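Local coordinates for 2-nitrobenzoate nitroreductase (PDB 4Z85), which probably reduces the nitro group of 2-nitrobenzoate with the help of bound FMN, as a flavoprotein of the flavoredoxin family, at residues 23-27 / 185-189; 43-47 / 58-62; 99-103 / 116-120. One frame throughout, in Å; residues are numbered along the deposited sequence.

Contact 1 (23-27 / 185-189); sequences GPRPI and YGRLG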
loop_
_atom_site.group_PDB
_atom_site.type_symbol
_atom_site.label_atom_id
_atom_site.label_comp_id
_atom_site.label_asym_id
_atom_site.label_seq_id
_atom_site.Cartn_x
_atom_site.Cartn_y
_atom_site.Cartn_z
ATOM N N GLY A 23 3.398 -6.665 2.100
ATOM C CA GLY A 23 2.001 -6.958 2.369
ATOM C C GLY A 23 1.693 -6.714 3.829
ATOM O O GLY A 23 2.594 -6.397 4.601
ATOM N N PRO A 24 0.420 -6.823 4.206
ATOM C CA PRO A 24 -0.686 -6.982 3.265
ATOM C C PRO A 24 -0.906 -5.655 2.521
ATOM O O PRO A 24 -0.572 -4.597 3.069
ATOM C CB PRO A 24 -1.862 -7.315 4.187
ATOM C CG PRO A 24 -1.550 -6.501 5.439
ATOM C CD PRO A 24 -0.050 -6.522 5.575
ATOM N N ARG A 25 -1.404 -5.720 1.287
ATOM C CA ARG A 25 -1.617 -4.541 0.448
ATOM C C ARG A 25 -3.098 -4.178 0.371
ATOM O O ARG A 25 -3.963 -5.057 0.292
ATOM C CB ARG A 25 -1.069 -4.778 -0.964
ATOM C CG ARG A 25 0.412 -5.147 -0.970
ATOM C CD ARG A 25 0.976 -5.194 -2.374
ATOM N NE ARG A 25 0.413 -6.232 -3.237
ATOM C CZ ARG A 25 0.781 -7.512 -3.237
ATOM N NH1 ARG A 25 1.639 -7.975 -2.345
ATOM N NH2 ARG A 25 0.242 -8.349 -4.127
ATOM N N PRO A 26 -3.403 -2.874 0.388
ATOM C CA PRO A 26 -4.798 -2.464 0.206
ATOM C C PRO A 26 -5.215 -2.645 -1.248
ATOM O O PRO A 26 -4.362 -2.594 -2.142
ATOM C CB PRO A 26 -4.772 -0.976 0.566
ATOM C CG PRO A 26 -3.370 -0.542 0.137
ATOM C CD PRO A 26 -2.476 -1.724 0.449
ATOM N N ILE A 27 -6.506 -2.842 -1.469
ATOM C CA ILE A 27 -7.030 -3.146 -2.807
ATOM C C ILE A 27 -7.937 -2.028 -3.291
ATOM O O ILE A 27 -8.936 -1.697 -2.653
ATOM C CB ILE A 27 -7.798 -4.467 -2.816
ATOM C CG1 ILE A 27 -6.902 -5.596 -2.294
ATOM C CG2 ILE A 27 -8.259 -4.811 -4.244
ATOM C CD1 ILE A 27 -7.670 -6.904 -2.039
ATOM N N TYR A 185 -10.230 -6.453 3.119
ATOM C CA TYR A 185 -9.307 -7.534 2.759
ATOM C C TYR A 185 -7.977 -6.952 2.302
ATOM O O TYR A 185 -7.967 -6.041 1.483
ATOM C CB TYR A 185 -9.861 -8.372 1.605
ATOM C CG TYR A 185 -10.863 -9.422 2.001
ATOM C CD1 TYR A 185 -11.772 -9.190 3.025
ATOM C CD2 TYR A 185 -10.905 -10.638 1.333
ATOM C CE1 TYR A 185 -12.700 -10.162 3.385
ATOM C CE2 TYR A 185 -11.819 -11.609 1.689
ATOM C CZ TYR A 185 -12.707 -11.365 2.710
ATOM O OH TYR A 185 -13.620 -12.337 3.054
ATOM N N GLY A 186 -6.868 -7.501 2.780
ATOM C CA GLY A 186 -5.568 -7.128 2.244
ATOM C C GLY A 186 -5.035 -8.199 1.313
ATOM O O GLY A 186 -5.329 -9.373 1.493
ATOM N N ARG A 187 -4.259 -7.804 0.308
ATOM C CA ARG A 187 -3.658 -8.781 -0.600
ATOM C C ARG A 187 -2.295 -9.219 -0.097
ATOM O O ARG A 187 -1.474 -8.386 0.297
ATOM C CB ARG A 187 -3.512 -8.190 -2.002
ATOM C CG ARG A 187 -2.867 -9.108 -3.022
ATOM C CD ARG A 187 -3.764 -10.278 -3.348
ATOM N NE ARG A 187 -3.113 -11.178 -4.294
ATOM C CZ ARG A 187 -3.049 -10.967 -5.605
ATOM N NH1 ARG A 187 -3.587 -9.871 -6.149
ATOM N NH2 ARG A 187 -2.448 -11.855 -6.380
ATOM N N LEU A 188 -2.050 -10.527 -0.153
ATOM C CA LEU A 188 -0.740 -11.097 0.143
ATOM C C LEU A 188 -0.162 -11.715 -1.135
ATOM O O LEU A 188 -0.764 -11.625 -2.209
ATOM C CB LEU A 188 -0.842 -12.159 1.248
ATOM C CG LEU A 188 -1.296 -11.656 2.617
ATOM C CD1 LEU A 188 -1.601 -12.846 3.517
ATOM C CD2 LEU A 188 -0.205 -10.783 3.222
ATOM N N GLY A 189 0.997 -12.343 -1.017
ATOM C CA GLY A 189 1.585 -13.014 -2.166
ATOM C C GLY A 189 0.713 -14.152 -2.664
ATOM O O GLY A 189 0.008 -14.788 -1.887
HETATM O O HOH W 1 0.259 -11.025 -4.669
HETATM O O HOH W 2 -8.009 -3.433 1.021
#
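Arg25 and Arg187 face each other as an antiparallel hydrogen-bonded pair, and two backbone bonds tie them together. Arg25 N gives its hydrogen to Arg187 O at 2.8 Å, and Arg187 N donates to Arg25 O. This is a single bridge, joining the loop that leads into strand 28-33 to the short strand 185-187. Beside the bridge, Pro24 CA-H and Gly186 CA-H each approach one of the bonded carbonyls, Arg187 O and Arg25 O respectively.

Two waters extend the polar contact. One takes a hydrogen from Arg25 NH2 and gives one to Leu188 O, while the other links Ile27 N to Tyr185 O; the first ties the Arg25 side chain to the backbone of Leu188, the second ties backbone to backbone.

The two arginine side chains run side by side in the same direction. Arg25 bends at its third torsion (chi3 -65°), which brings its NH2 to 3.4 Å from Arg187 CG, with the guanidinium planes 48° apart. The guanidinium N-H groups also have partners beyond the contact: Arg25 NH1 donates to Thr19 O and Val22 O, Arg187 NE to Gly190 O.

Leu188 CD2 rests 4.0 Å from Pro24 CB, beside the cis peptide bond that precedes Pro24. The Ile27 CD1 methyl lies against Tyr185 O, and its apolar contact is to Tyr185 CB, at 4.5 Å. Gly186 suits its place because a beta carbon there would clash with Pro24 CB, and Pro24 also packs on Pro24 of the second subunit. With Arg25 NH2 4.4 Å from Arg187 NE, the like charges are probably tolerated because carbonyl oxygens accept from both groups and a water lies beside them.

Contact 2 (43-47 / 58-62); sequences PYSAF and VIAVD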
loop_
_atom_site.group_PDB
_atom_site.type_symbol
_atom_site.label_atom_id
_atom_site.label_comp_id
_atom_site.label_asym_id
_atom_site.label_seq_id
_atom_site.Cartn_x
_atom_site.Cartn_y
_atom_site.Cartn_z
ATOM N N PRO A 43 -9.454 -4.606 -10.163
ATOM C CA PRO A 43 -8.772 -4.430 -8.877
ATOM C C PRO A 43 -7.264 -4.263 -9.022
ATOM O O PRO A 43 -6.603 -4.913 -9.850
ATOM C CB PRO A 43 -9.084 -5.731 -8.136
ATOM C CG PRO A 43 -9.092 -6.749 -9.265
ATOM C CD PRO A 43 -9.707 -6.031 -10.454
ATOM N N TYR A 44 -6.707 -3.414 -8.165
ATOM C CA TYR A 44 -5.266 -3.154 -8.156
ATOM C C TYR A 44 -4.760 -3.068 -6.728
ATOM O O TYR A 44 -5.338 -2.338 -5.942
ATOM C CB TYR A 44 -4.945 -1.836 -8.856
ATOM C CG TYR A 44 -5.397 -1.793 -10.283
ATOM C CD1 TYR A 44 -4.593 -2.296 -11.287
ATOM C CD2 TYR A 44 -6.633 -1.265 -10.615
ATOM C CE1 TYR A 44 -5.005 -2.275 -12.613
ATOM C CE2 TYR A 44 -7.059 -1.240 -11.935
ATOM C CZ TYR A 44 -6.237 -1.746 -12.920
ATOM O OH TYR A 44 -6.640 -1.722 -14.235
ATOM N N SER A 45 -3.687 -3.776 -6.393
ATOM C CA SER A 45 -3.135 -3.657 -5.044
ATOM C C SER A 45 -1.747 -2.995 -5.032
ATOM O O SER A 45 -1.141 -2.867 -3.976
ATOM C CB SER A 45 -3.095 -5.037 -4.342
ATOM O OG SER A 45 -2.095 -5.883 -4.883
ATOM N N ALA A 46 -1.264 -2.525 -6.185
ATOM C CA ALA A 46 -0.079 -1.663 -6.197
ATOM C C ALA A 46 -0.587 -0.243 -6.006
ATOM O O ALA A 46 -0.706 0.527 -6.961
ATOM C CB ALA A 46 0.722 -1.800 -7.503
ATOM N N PHE A 47 -0.932 0.073 -4.762
ATOM C CA PHE A 47 -1.865 1.162 -4.451
ATOM C C PHE A 47 -1.594 1.651 -3.060
ATOM O O PHE A 47 -1.456 0.831 -2.148
ATOM C CB PHE A 47 -3.310 0.642 -4.558
ATOM C CG PHE A 47 -4.369 1.472 -3.839
ATOM C CD1 PHE A 47 -4.528 2.831 -4.096
ATOM C CD2 PHE A 47 -5.247 0.857 -2.953
ATOM C CE1 PHE A 47 -5.544 3.559 -3.464
ATOM C CE2 PHE A 47 -6.263 1.565 -2.325
ATOM C CZ PHE A 47 -6.410 2.921 -2.586
ATOM N N VAL A 58 -1.874 6.894 -5.266
ATOM C CA VAL A 58 -1.278 6.372 -6.502
ATOM C C VAL A 58 -1.711 4.921 -6.712
ATOM O O VAL A 58 -1.842 4.159 -5.757
ATOM C CB VAL A 58 0.282 6.502 -6.486
ATOM C CG1 VAL A 58 0.941 5.623 -5.400
ATOM C CG2 VAL A 58 0.868 6.202 -7.866
ATOM N N ILE A 59 -1.992 4.572 -7.969
ATOM C CA ILE A 59 -2.231 3.181 -8.370
ATOM C C ILE A 59 -1.340 2.873 -9.559
ATOM O O ILE A 59 -1.358 3.616 -10.530
ATOM C CB ILE A 59 -3.687 2.935 -8.781
ATOM C CG1 ILE A 59 -4.638 3.322 -7.645
ATOM C CG2 ILE A 59 -3.876 1.479 -9.176
ATOM C CD1 ILE A 59 -6.092 3.339 -8.044
ATOM N N ALA A 60 -0.566 1.795 -9.504
ATOM C CA ALA A 60 0.217 1.407 -10.679
ATOM C C ALA A 60 -0.638 0.475 -11.542
ATOM O O ALA A 60 -1.195 -0.490 -11.033
ATOM C CB ALA A 60 1.534 0.742 -10.263
ATOM N N VAL A 61 -0.763 0.788 -12.834
ATOM C CA VAL A 61 -1.692 0.106 -13.728
ATOM C C VAL A 61 -0.973 -0.336 -15.005
ATOM O O VAL A 61 -0.121 0.375 -15.519
ATOM C CB VAL A 61 -2.883 1.028 -14.093
ATOM C CG1 VAL A 61 -3.857 0.319 -15.005
ATOM C CG2 VAL A 61 -3.597 1.517 -12.828
ATOM N N ASP A 62 -1.303 -1.513 -15.517
ATOM C CA ASP A 62 -0.740 -1.926 -16.803
ATOM C C ASP A 62 -1.553 -1.375 -17.977
ATOM O O ASP A 62 -2.759 -1.146 -17.862
ATOM C CB ASP A 62 -0.640 -3.448 -16.869
ATOM C CG ASP A 62 0.690 -3.959 -16.343
ATOM O OD1 ASP A 62 1.482 -3.128 -15.845
ATOM O OD2 ASP A 62 0.946 -5.184 -16.424
HETATM O O HOH W 3 -4.461 -2.631 -16.002
HETATM O O HOH W 4 -1.878 -2.629 -9.190
#
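The ring of Tyr44 has Val61 CG2 over one face, a CH-pi contact 4.2 Å from the centroid and 14° off the ring normal. Two waters sit at its edge, in plane. The other valine branch, CG1, reaches the phenol end and comes to 3.5 Å from Tyr44 OH; it stands anti to the backbone N of Val61 (chi1 -179°), which brings both methyls up to the tyrosine. At the root of the ring, Ile59 CG2 meets Tyr44 CB at 3.5 Å, the two side chains crossing at about a right angle. The second aromatic, Phe47, has Val58 O at its edge, in plane, 3.4 Å from CD1, while its CD1 also packs against Ile59 CG1.

Ile59 thus serves both rings with different branches, which a beta-branched residue with a longer arm does well. Its backbone pairs with Phe47 as an antiparallel non-hydrogen-bonded pair in the hairpin of strands 39-52 and 55-62, part of the closed barrel. Next to it, Ala60 N bonds to Ala46 O at 2.8 Å. The side chains of these two alanines meet CB to CB at 3.8 Å, small enough to pack beside the bond without crowding it. Ala46 is the centre of an inverse gamma turn, and a water bridges its N to Ala60 O.

Tyr44 OH bonds to Thr77 OG1 and to a water that also holds Asp62 O. Phe47 O accepts from Asn48 ND2 of the second subunit. The tyrosine therefore gives its carbon surface to the side chains of Ile59 and Val61 and keeps its hydroxyl for polar partners, whereas the Phe47 ring meets the hairpin through CD1, at Val58 O and Ile59 CG1.

Contact 3 (99-103 / 116-120); sequences RMVLC and AVGFD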
loop_
_atom_site.group_PDB
_atom_site.type_symbol
_atom_site.label_atom_id
_atom_site.label_comp_id
_atom_site.label_asym_id
_atom_site.label_seq_id
_atom_site.Cartn_x
_atom_site.Cartn_y
_atom_site.Cartn_z
ATOM N N ARG A 99 -16.512 -11.141 -6.044
ATOM C CA ARG A 99 -16.735 -10.466 -7.309
ATOM C C ARG A 99 -15.528 -9.605 -7.668
ATOM O O ARG A 99 -15.144 -9.510 -8.832
ATOM C CB ARG A 99 -18.014 -9.635 -7.244
ATOM C CG ARG A 99 -19.277 -10.490 -7.223
ATOM C CD ARG A 99 -20.516 -9.641 -6.990
ATOM N NE ARG A 99 -20.640 -9.209 -5.604
ATOM C CZ ARG A 99 -21.546 -8.342 -5.171
ATOM N NH1 ARG A 99 -22.425 -7.809 -6.026
ATOM N NH2 ARG A 99 -21.575 -7.995 -3.891
ATOM N N MET A 100 -14.904 -9.000 -6.663
ATOM C CA MET A 100 -13.649 -8.297 -6.892
ATOM C C MET A 100 -12.631 -9.207 -7.565
ATOM O O MET A 100 -12.023 -8.829 -8.558
ATOM C CB MET A 100 -13.082 -7.760 -5.575
ATOM C CG MET A 100 -11.738 -7.024 -5.711
ATOM S SD MET A 100 -10.290 -8.104 -5.669
ATOM C CE MET A 100 -10.416 -8.783 -4.020
ATOM N N VAL A 101 -12.438 -10.411 -7.023
ATOM C CA VAL A 101 -11.468 -11.308 -7.620
ATOM C C VAL A 101 -11.892 -11.704 -9.041
ATOM O O VAL A 101 -11.048 -11.794 -9.938
ATOM C CB VAL A 101 -11.257 -12.552 -6.746
ATOM C CG1 VAL A 101 -10.433 -13.602 -7.475
ATOM C CG2 VAL A 101 -10.583 -12.141 -5.435
ATOM N N LEU A 102 -13.193 -11.902 -9.249
ATOM C CA LEU A 102 -13.699 -12.215 -10.596
ATOM C C LEU A 102 -13.392 -11.094 -11.601
ATOM O O LEU A 102 -13.122 -11.358 -12.780
ATOM C CB LEU A 102 -15.203 -12.488 -10.560
ATOM C CG LEU A 102 -15.616 -13.706 -9.735
ATOM C CD1 LEU A 102 -17.114 -13.911 -9.769
ATOM C CD2 LEU A 102 -14.876 -14.953 -10.218
ATOM N N CYS A 103 -13.400 -9.853 -11.131
ATOM C CA CYS A 103 -13.068 -8.709 -11.986
ATOM C C CYS A 103 -11.644 -8.722 -12.505
ATOM O O CYS A 103 -11.341 -8.087 -13.515
ATOM C CB CYS A 103 -13.292 -7.403 -11.239
ATOM S SG CYS A 103 -14.984 -6.948 -11.085
ATOM N N ALA A 116 -20.520 -8.593 -16.073
ATOM C CA ALA A 116 -20.134 -9.994 -16.144
ATOM C C ALA A 116 -20.100 -10.660 -14.768
ATOM O O ALA A 116 -20.382 -11.854 -14.659
ATOM C CB ALA A 116 -18.782 -10.134 -16.833
ATOM N N VAL A 117 -19.759 -9.905 -13.721
ATOM C CA VAL A 117 -19.574 -10.504 -12.396
ATOM C C VAL A 117 -20.725 -10.212 -11.428
ATOM O O VAL A 117 -20.772 -10.759 -10.328
ATOM C CB VAL A 117 -18.240 -10.043 -11.742
ATOM C CG1 VAL A 117 -17.091 -10.167 -12.732
ATOM C CG2 VAL A 117 -18.349 -8.616 -11.206
ATOM N N GLY A 118 -21.659 -9.357 -11.829
ATOM C CA GLY A 118 -22.835 -9.120 -11.012
ATOM C C GLY A 118 -22.714 -8.006 -9.988
ATOM O O GLY A 118 -23.259 -8.090 -8.885
ATOM N N PHE A 119 -21.990 -6.955 -10.344
ATOM C CA PHE A 119 -21.964 -5.759 -9.520
ATOM C C PHE A 119 -23.085 -4.813 -9.941
ATOM O O PHE A 119 -23.157 -4.424 -11.105
ATOM C CB PHE A 119 -20.618 -5.031 -9.654
ATOM C CG PHE A 119 -19.550 -5.518 -8.711
ATOM C CD1 PHE A 119 -19.843 -5.792 -7.386
ATOM C CD2 PHE A 119 -18.246 -5.676 -9.154
ATOM C CE1 PHE A 119 -18.843 -6.215 -6.509
ATOM C CE2 PHE A 119 -17.245 -6.116 -8.287
ATOM C CZ PHE A 119 -17.549 -6.376 -6.967
ATOM N N ASP A 120 -23.943 -4.425 -9.009
ATOM C CA ASP A 120 -24.840 -3.304 -9.276
ATOM C C ASP A 120 -24.084 -1.996 -9.053
ATOM O O ASP A 120 -23.124 -1.948 -8.274
ATOM C CB ASP A 120 -26.089 -3.364 -8.400
ATOM C CG ASP A 120 -27.045 -4.479 -8.817
ATOM O OD1 ASP A 120 -27.292 -4.639 -10.034
ATOM O OD2 ASP A 120 -27.550 -5.197 -7.927
HETATM O O HOH W 5 -23.113 -4.489 -5.825
#
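Arg99 lies along Phe119 where helix 94-103 packs against the end of helix 113-117, both in a flavin-reductase-like domain built on an antiparallel barrel. Its CB sits over one face of the phenyl ring, 3.3 Å from Phe119 CZ. Arg99 CG then passes Val117 O at 3.5 Å, and CD, near both Val117 O and Gly118 O, makes an off-centre CH-pi contact with the ring. The bend at chi3 (-75°) turns NE and CZ back over Phe119 CE1; guanidinium and ring planes are 37° apart. At the tip Arg99 NH1 donates to Gly118 O at 3.0 Å, with that oxygen in the guanidinium plane, and NH2 forms a salt bridge with Asp134.

An alanine here would keep the CB contact but is likely to leave Asp134 without its charged mate and uncover the rest of the phenyl face.

Gly118 takes positive phi as the chain leaves helix 113-117, where a side chain would jam against the preceding carbonyl. Val117, a compact apolar residue, points from the end of its helix toward helix 94-103: CG1 meets Leu102 CB at 3.7 Å and CG2 meets Cys103 SG, while Val117 also packs on Pro209 of the second subunit. The small, polarisable sulfur of Cys103 lies at the edge of the aromatic ring, with SG 3.7 Å from Phe119 CE2.

Contact 2 lies in the wall of the six-stranded antiparallel barrel, nearest of the three to the chain's centre; the three contact centres form a triangle, with about 12 Å between contacts 1 and 2 and about 18 Å from each of these to contact 3. Along the sequence contact 1 closes a long loop that encloses contact 2 and then contact 3. Strand 39-52 is the common neighbour: Ser45 probably receives a hydrogen bond from Arg25, and Pro43 packs against Met100 of helix 94-103. Ile27 also touches Met100, so the three contacts form one continuous body. Barrel, helices and the segment 185-189 all touch the second subunit.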